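Local coordinates for hypothetical protein Atu2684 (Agrobacterium tumefaciens, PDB 2AXO) that is of unknown function but belongs to the thioredoxin clan and carries a disulfide-bonded cysteine pair, consistent with, though not proof of, a redox role, at residues S56-P59 with A60-A63; L92-K95 with E96-E99. One frame throughout, in Å; residues are numbered along the deposited sequence.

How the contacts relate
Two helix starts of one thioredoxin-like chain are compared here, their centres about 18 Å apart and their nearest atoms about 9 Å apart, without touching. Contact 1 lies on helix 58-70, within a beta-alpha-beta unit with strands 45-50 and 74-79; contact 2 joins the loop after strand 74-79 to helix 95-107. Each is partly buried: Cys57 and Ala60 in contact 1, and Asn97 and Thr98 in contact 2, are shut in, whereas Glu62 and Glu99 lie at the surface. The first turn of contact 1 is held by backbone carbonyls and stiffened by two prolines, whereas contact 2 adds a serine cap and a lysine that lies across a glutamate and reaches the second subunit.

Contact 1 (S56-P59 with A60-A63)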
loop_
_atom_site.group_PDB
_atom_site.type_symbol
_atom_site.label_atom_id
_atom_site.label_comp_id
_atom_site.label_asym_id
_atom_site.label_seq_id
_atom_site.Cartn_x
_atom_site.Cartn_y
_atom_site.Cartn_z
ATOM N N SER A 56 -8.609 11.137 -8.753
ATOM C CA SER A 56 -8.176 12.472 -8.361
ATOM C C SER A 56 -6.726 12.741 -8.734
ATOM O O SER A 56 -6.149 13.737 -8.315
ATOM C CB SER A 56 -8.352 12.658 -6.851
ATOM O OG SER A 56 -7.648 11.654 -6.137
ATOM N N CYS A 57 -6.137 11.857 -9.530
ATOM C CA CYS A 57 -4.746 12.017 -9.921
ATOM C C CYS A 57 -4.471 12.851 -11.173
ATOM O O CYS A 57 -3.454 13.543 -11.236
ATOM C CB CYS A 57 -4.093 10.640 -10.067
ATOM S SG CYS A 57 -3.716 9.832 -8.478
ATOM N N PRO A 58 -5.368 12.812 -12.176
ATOM C CA PRO A 58 -5.138 13.591 -13.397
ATOM C C PRO A 58 -4.602 15.010 -13.180
ATOM O O PRO A 58 -3.661 15.431 -13.858
ATOM C CB PRO A 58 -6.501 13.560 -14.081
ATOM C CG PRO A 58 -6.980 12.174 -13.738
ATOM C CD PRO A 58 -6.650 12.087 -12.257
ATOM N N PRO A 59 -5.193 15.766 -12.239
ATOM C CA PRO A 59 -4.718 17.129 -11.989
ATOM C C PRO A 59 -3.224 17.158 -11.641
ATOM O O PRO A 59 -2.484 18.042 -12.088
ATOM C CB PRO A 59 -5.593 17.585 -10.827
ATOM C CG PRO A 59 -6.874 16.870 -11.081
ATOM C CD PRO A 59 -6.407 15.484 -11.453
ATOM N N ALA A 60 -2.791 16.184 -10.842
ATOM C CA ALA A 60 -1.393 16.084 -10.426
ATOM C C ALA A 60 -0.510 15.648 -11.587
ATOM O O ALA A 60 0.651 16.038 -11.672
ATOM C CB ALA A 60 -1.265 15.096 -9.279
ATOM N N ASP A 61 -1.069 14.825 -12.470
ATOM C CA ASP A 61 -0.339 14.347 -13.630
ATOM C C ASP A 61 -0.050 15.522 -14.550
ATOM O O ASP A 61 1.028 15.614 -15.131
ATOM C CB ASP A 61 -1.150 13.296 -14.385
ATOM C CG ASP A 61 -1.457 12.079 -13.536
ATOM O OD1 ASP A 61 -0.557 11.636 -12.791
ATOM O OD2 ASP A 61 -2.591 11.562 -13.631
ATOM N N GLU A 62 -1.028 16.416 -14.678
ATOM C CA GLU A 62 -0.880 17.598 -15.524
ATOM C C GLU A 62 0.178 18.509 -14.916
ATOM O O GLU A 62 1.033 19.046 -15.621
ATOM C CB GLU A 62 -2.210 18.359 -15.625
ATOM C CG GLU A 62 -2.116 19.669 -16.406
ATOM C CD GLU A 62 -3.342 20.560 -16.230
ATOM O OE1 GLU A 62 -4.455 20.138 -16.610
ATOM O OE2 GLU A 62 -3.187 21.686 -15.707
ATOM N N ALA A 63 0.112 18.676 -13.598
ATOM C CA ALA A 63 1.063 19.512 -12.885
ATOM C C ALA A 63 2.481 19.065 -13.217
ATOM O O ALA A 63 3.330 19.874 -13.602
ATOM C CB ALA A 63 0.822 19.412 -11.381
#
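Asp61 folds back over the start of its own helix and lays its carboxylate beside Cys57 and Pro58. Asp61 CB packs against Pro58 O at 3.3 Å. With CG placed beside the backbone N (chi1 -61°), the side chain runs toward the N-terminal end of the helix, and Asp61 CG comes within 3.4 Å of Cys57 O. The two carboxylate oxygens then divide: OD1 leaves the contact to hydrogen-bond Thr50 OG1 on strand 45-50, while Asp61 OD2 rests 3.3 Å from Pro58 CA and 4.0 Å from Cys57 CB. Asp61 OD2 also lies 3.2 Å from Cys57 O; both are acceptors, and they are not bonded to each other.

The backbone beneath is conventional. Cys57 O receives Asp61 N at 3.0 Å and a weaker, more bent bond from Ala60 N. Pro58 O goes on to take Glu62 N at 2.9 Å, and Pro59 O takes Ala63 N. The Ala60 methyl lies beside Cys57 O and also meets Pro116 and Leu48, while Glu62 reaches outward to a salt bridge with Lys66. Cys54 and Cys57, joined by a disulfide, form a CxxC motif at the start of the helix that follows strand 45-50, as in thioredoxin-fold proteins, where such a pair is commonly redox-active; that role remains an inference here.

Contact 2 (L92-K95 with E96-E99); sequences LASK and ENTE
Lys95 lays the methylene end of its side chain across Glu99, one helical turn on. Lys95 CD sits 3.3 Å from Glu99 CD and Lys95 CE 3.2 Å from Glu99 OE2, so aliphatic carbon, more than the ammonium group, covers the carboxylate. Bends at chi2 (-82°) and chi4 turn NZ away from the acid, leaving Lys95 NZ 4.1 Å from Glu99 OE2, beyond a salt bridge. Along the helix backbone, Glu99 N bonds to Lys95 O at 2.9 Å, while Glu99 CG packs against the same carbonyl oxygen.

Just before the helix, Ser94 is the N-cap. Its OG, held between the backbone N and the carbonyl carbon (chi1 80°), faces the first turn, and Ser94 OG accepts from Asn97 N at 3.1 Å with an N-H...O angle of 153°. Ser94 O takes two further, weak bonds, from Asn97 N and Thr98 N. The amide of Asn97 lies close by, Asn97 CG being 3.2 Å from Ser94 OG, but ND2 is spent on the carbonyls of His79 and Val203. Thr98 similarly bonds through OG1 to Asp81, and both residues thereby tie the buried side of the turn to neighbouring parts of the fold.

At the subunit interface, Lys95 packs on Lys95 of the second subunit. The chemistry implies a division of labour: the serine cap satisfies an amide at the helix start, whereas the lysine charge lies near Glu99 without a salt bridge and has a long, weak ion pair with Asp81 of the second subunit, so its electrostatic contribution is probably modest.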
loop_
_atom_site.group_PDB
_atom_site.type_symbol
_atom_site.label_atom_id
_atom_site.label_comp_id
_atom_site.label_asym_id
_atom_site.label_seq_id
_atom_site.Cartn_x
_atom_site.Cartn_y
_atom_site.Cartn_z
ATOM N N LEU A 92 1.516 0.444 -16.239
ATOM C CA LEU A 92 2.631 1.290 -15.833
ATOM C C LEU A 92 2.911 1.186 -14.340
ATOM O O LEU A 92 3.897 1.730 -13.851
ATOM C CB LEU A 92 2.343 2.750 -16.189
ATOM C CG LEU A 92 2.488 3.142 -17.658
ATOM C CD1 LEU A 92 1.922 4.534 -17.877
ATOM C CD2 LEU A 92 3.957 3.085 -18.046
ATOM N N ALA A 93 2.041 0.484 -13.621
ATOM C CA ALA A 93 2.200 0.332 -12.180
ATOM C C ALA A 93 3.090 -0.845 -11.817
ATOM O O ALA A 93 3.310 -1.746 -12.625
ATOM C CB ALA A 93 0.837 0.165 -11.521
ATOM N N SER A 94 3.602 -0.829 -10.591
ATOM C CA SER A 94 4.444 -1.912 -10.115
ATOM C C SER A 94 4.481 -1.917 -8.593
ATOM O O SER A 94 4.273 -0.889 -7.939
ATOM C CB SER A 94 5.869 -1.783 -10.660
ATOM O OG SER A 94 6.615 -0.835 -9.926
ATOM N N LYS A 95 4.752 -3.091 -8.044
ATOM C CA LYS A 95 4.830 -3.283 -6.607
ATOM C C LYS A 95 6.036 -2.516 -6.071
ATOM O O LYS A 95 5.993 -1.960 -4.976
ATOM C CB LYS A 95 4.961 -4.781 -6.311
ATOM C CG LYS A 95 4.576 -5.203 -4.905
ATOM C CD LYS A 95 5.700 -4.990 -3.916
ATOM C CE LYS A 95 5.306 -5.485 -2.530
ATOM N NZ LYS A 95 4.121 -4.756 -1.986
ATOM N N GLU A 96 7.105 -2.482 -6.859
ATOM C CA GLU A 96 8.327 -1.783 -6.474
ATOM C C GLU A 96 8.075 -0.290 -6.290
ATOM O O GLU A 96 8.620 0.329 -5.378
ATOM C CB GLU A 96 9.419 -2.002 -7.526
ATOM C CG GLU A 96 9.991 -3.421 -7.559
ATOM C CD GLU A 96 8.943 -4.472 -7.878
ATOM O OE1 GLU A 96 8.281 -4.357 -8.930
ATOM O OE2 GLU A 96 8.779 -5.418 -7.076
ATOM N N ASN A 97 7.252 0.290 -7.157
ATOM C CA ASN A 97 6.941 1.707 -7.045
ATOM C C ASN A 97 6.176 1.967 -5.766
ATOM O O ASN A 97 6.427 2.945 -5.067
ATOM C CB ASN A 97 6.096 2.180 -8.223
ATOM C CG ASN A 97 6.901 2.346 -9.479
ATOM O OD1 ASN A 97 8.127 2.316 -9.441
ATOM N ND2 ASN A 97 6.219 2.533 -10.604
ATOM N N THR A 98 5.222 1.095 -5.469
ATOM C CA THR A 98 4.441 1.266 -4.261
ATOM C C THR A 98 5.361 1.131 -3.048
ATOM O O THR A 98 5.249 1.895 -2.090
ATOM C CB THR A 98 3.296 0.236 -4.179
ATOM O OG1 THR A 98 2.510 0.301 -5.377
ATOM C CG2 THR A 98 2.399 0.534 -2.984
ATOM N N GLU A 99 6.286 0.179 -3.092
ATOM C CA GLU A 99 7.209 0.003 -1.975
ATOM C C GLU A 99 8.039 1.256 -1.724
ATOM O O GLU A 99 8.369 1.566 -0.577
ATOM C CB GLU A 99 8.127 -1.196 -2.223
ATOM C CG GLU A 99 7.373 -2.513 -2.245
ATOM C CD GLU A 99 8.290 -3.710 -2.298
ATOM O OE1 GLU A 99 9.157 -3.755 -3.196
ATOM O OE2 GLU A 99 8.139 -4.611 -1.444
#